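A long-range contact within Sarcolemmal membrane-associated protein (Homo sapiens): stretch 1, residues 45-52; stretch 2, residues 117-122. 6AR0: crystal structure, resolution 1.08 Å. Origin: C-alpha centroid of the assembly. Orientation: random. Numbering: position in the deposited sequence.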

# COMPACT_ATOMS: atom_id res chain seq x y z
N THR A 45 -7.15 -1.86 3.41
CA THR A 45 -8.30 -1.15 2.87
C THR A 45 -8.39 0.19 3.58
O THR A 45 -8.35 0.26 4.81
CB THR A 45 -9.57 -1.96 3.08
OG1 THR A 45 -9.43 -3.22 2.41
CG2 THR A 45 -10.79 -1.22 2.53
N PHE A 46 -8.51 1.27 2.80
CA PHE A 46 -8.42 2.62 3.35
C PHE A 46 -9.64 3.45 2.96
O PHE A 46 -10.06 3.45 1.79
CB PHE A 46 -7.16 3.34 2.87
CG PHE A 46 -5.88 2.64 3.27
CD1 PHE A 46 -5.32 2.84 4.52
CD2 PHE A 46 -5.26 1.77 2.39
CE1 PHE A 46 -4.16 2.18 4.88
CE2 PHE A 46 -4.11 1.10 2.77
CZ PHE A 46 -3.56 1.32 4.01
N ASP A 47 -10.19 4.15 3.93
CA ASP A 47 -11.20 5.17 3.67
C ASP A 47 -10.44 6.39 3.17
O ASP A 47 -9.91 7.18 3.96
CB ASP A 47 -11.97 5.44 4.95
CG ASP A 47 -13.04 6.47 4.78
OD1 ASP A 47 -13.25 6.94 3.63
OD2 ASP A 47 -13.68 6.80 5.80
N CYS A 48 -10.34 6.51 1.84
CA CYS A 48 -9.55 7.56 1.19
C CYS A 48 -10.06 7.68 -0.23
O CYS A 48 -10.05 6.71 -0.98
CB CYS A 48 -8.07 7.19 1.20
SG CYS A 48 -6.98 8.38 0.38
N LYS A 49 -10.48 8.89 -0.60
CA LYS A 49 -11.22 9.10 -1.84
C LYS A 49 -10.39 8.76 -3.06
O LYS A 49 -10.94 8.32 -4.09
CB LYS A 49 -11.66 10.57 -1.91
CG LYS A 49 -12.60 10.86 -3.04
CD LYS A 49 -13.05 12.31 -3.07
CE LYS A 49 -13.99 12.56 -4.22
NZ LYS A 49 -14.24 14.00 -4.39
N VAL A 50 -9.08 9.01 -3.02
CA VAL A 50 -8.26 8.96 -4.22
C VAL A 50 -7.80 7.55 -4.56
O VAL A 50 -7.17 7.36 -5.61
CB VAL A 50 -7.08 9.95 -4.13
CG1 VAL A 50 -7.58 11.38 -3.86
CG2 VAL A 50 -6.09 9.54 -3.08
N LEU A 51 -8.11 6.54 -3.74
CA LEU A 51 -7.76 5.16 -4.06
C LEU A 51 -8.81 4.53 -4.96
O LEU A 51 -10.01 4.83 -4.86
CB LEU A 51 -7.64 4.29 -2.81
CG LEU A 51 -6.23 4.27 -2.19
CD1 LEU A 51 -5.81 5.63 -1.62
CD2 LEU A 51 -6.12 3.21 -1.12
N SER A 52 -8.36 3.63 -5.82
CA SER A 52 -9.26 2.76 -6.57
C SER A 52 -9.72 1.59 -5.70
O SER A 52 -9.10 1.25 -4.69
CB SER A 52 -8.55 2.25 -7.83
OG SER A 52 -8.20 3.33 -8.68
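Stretch 2 117-122: THGCIV

Stretch 1 leaves a strand at F46 and then turns; stretch 2 is extended, with strand at 117-118 and strand again where I121 and V122 lie. No clear direct hydrogen bond joins the two stretches. Side-chain packing and one bridging water hold the contact, which buries 388 Å² counted over both sides. From H118 to I121, stretch 2 runs from the turn back toward F46, roughly opposite to the path from F46 to C48. H118 lies by K49, C120 by V50, and I121 by F46, C48 and L51. In the backbone register, K49 CA lies 7.0 Å from H118 CA. V50 CA lies 6.1 Å from C120 CA.

T45 is out of reach of stretch 2. F46 is the first residue to touch it. Its CA-to-CB bond points toward stretch 2, and chi1 is m. I121 CG2 sits over one face of the F46 ring, 4.1 Å from the ring centroid and 8° off the normal, a CH-pi contact. I121 has both chi angles m; its CG2 is the atom over the face. In a separate apolar contact, F46 CD1 lies 3.8 Å from I121 CD1. D47 points away and is exposed.

C48 turns back toward stretch 2. Its chi1 is t. C48 SG lies 3.2 Å from G119 O and 3.9 Å from I121 CG1. C48 also opens a type I turn that ends at L51. A weak hydrogen bond, L51 N to C48 O at 3.4 Å, spans this turn.

K49 and V50 are the middle residues of the turn, and both point toward stretch 2. The K49 side chain is fully extended, with all four chi angles t. It passes H118, with K49 CD over one face of the H118 imidazole, 3.7 Å from the ring centroid and 4° off the normal. K49 NZ reaches to 3.4 Å from H118 NE2. At the backbone, water 1 links the stretches. The O of water 1 accepts from K49 N at 3.0 Å and donates to G119 O at 2.8 Å.

V50, chi1 m, packs against three consecutive residues. V50 CG1 is 4.1 Å from H118 CB. V50 CG2 is 3.5 Å from G119 O and 3.8 Å from C120 CB. G119 has no side chain, and its part in the contact is made by its backbone.

L51 points sideways, but the end of its side chain comes nearer, and L51 CD1 meets I121 CG1 at 3.8 Å. I121 has the largest covered area of any residue here, 93 Å². S52, T117 and V122 take no part.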

# COMPACT_ATOMS: atom_id res chain seq x y z
N THR A 117 -9.20 19.92 -1.07
CA THR A 117 -8.07 19.06 -1.38
C THR A 117 -8.22 17.76 -0.61
O THR A 117 -8.38 17.76 0.62
CB THR A 117 -6.75 19.76 -1.01
OG1 THR A 117 -6.65 20.99 -1.74
CG2 THR A 117 -5.55 18.87 -1.33
N HIS A 118 -8.13 16.64 -1.33
CA HIS A 118 -8.23 15.31 -0.76
C HIS A 118 -6.86 14.67 -0.68
O HIS A 118 -6.15 14.59 -1.69
CB HIS A 118 -9.12 14.44 -1.64
CG HIS A 118 -10.50 14.97 -1.72
ND1 HIS A 118 -11.39 14.83 -0.68
CD2 HIS A 118 -11.14 15.68 -2.68
CE1 HIS A 118 -12.52 15.43 -1.00
NE2 HIS A 118 -12.40 15.95 -2.22
N GLY A 119 -6.54 14.15 0.48
CA GLY A 119 -5.25 13.54 0.68
C GLY A 119 -5.18 12.10 0.16
O GLY A 119 -6.17 11.47 -0.19
N CYS A 120 -3.96 11.58 0.12
CA CYS A 120 -3.67 10.22 -0.33
C CYS A 120 -3.05 9.43 0.82
O CYS A 120 -2.74 9.98 1.88
CB CYS A 120 -2.73 10.24 -1.55
SG CYS A 120 -1.11 10.96 -1.25
N ILE A 121 -2.86 8.13 0.62
CA ILE A 121 -2.28 7.30 1.67
C ILE A 121 -0.77 7.29 1.49
O ILE A 121 -0.28 6.92 0.42
CB ILE A 121 -2.86 5.88 1.63
CG1 ILE A 121 -4.37 5.90 1.92
CG2 ILE A 121 -2.12 4.96 2.58
CD1 ILE A 121 -4.76 6.37 3.31
N VAL A 122 -0.05 7.71 2.53
CA VAL A 122 1.42 7.70 2.53
C VAL A 122 1.84 6.95 3.79
O VAL A 122 1.51 7.37 4.90
CB VAL A 122 2.02 9.12 2.51
CG1 VAL A 122 3.53 9.04 2.31
CG2 VAL A 122 1.39 9.99 1.42
O HOH W 1 -8.93 11.29 0.40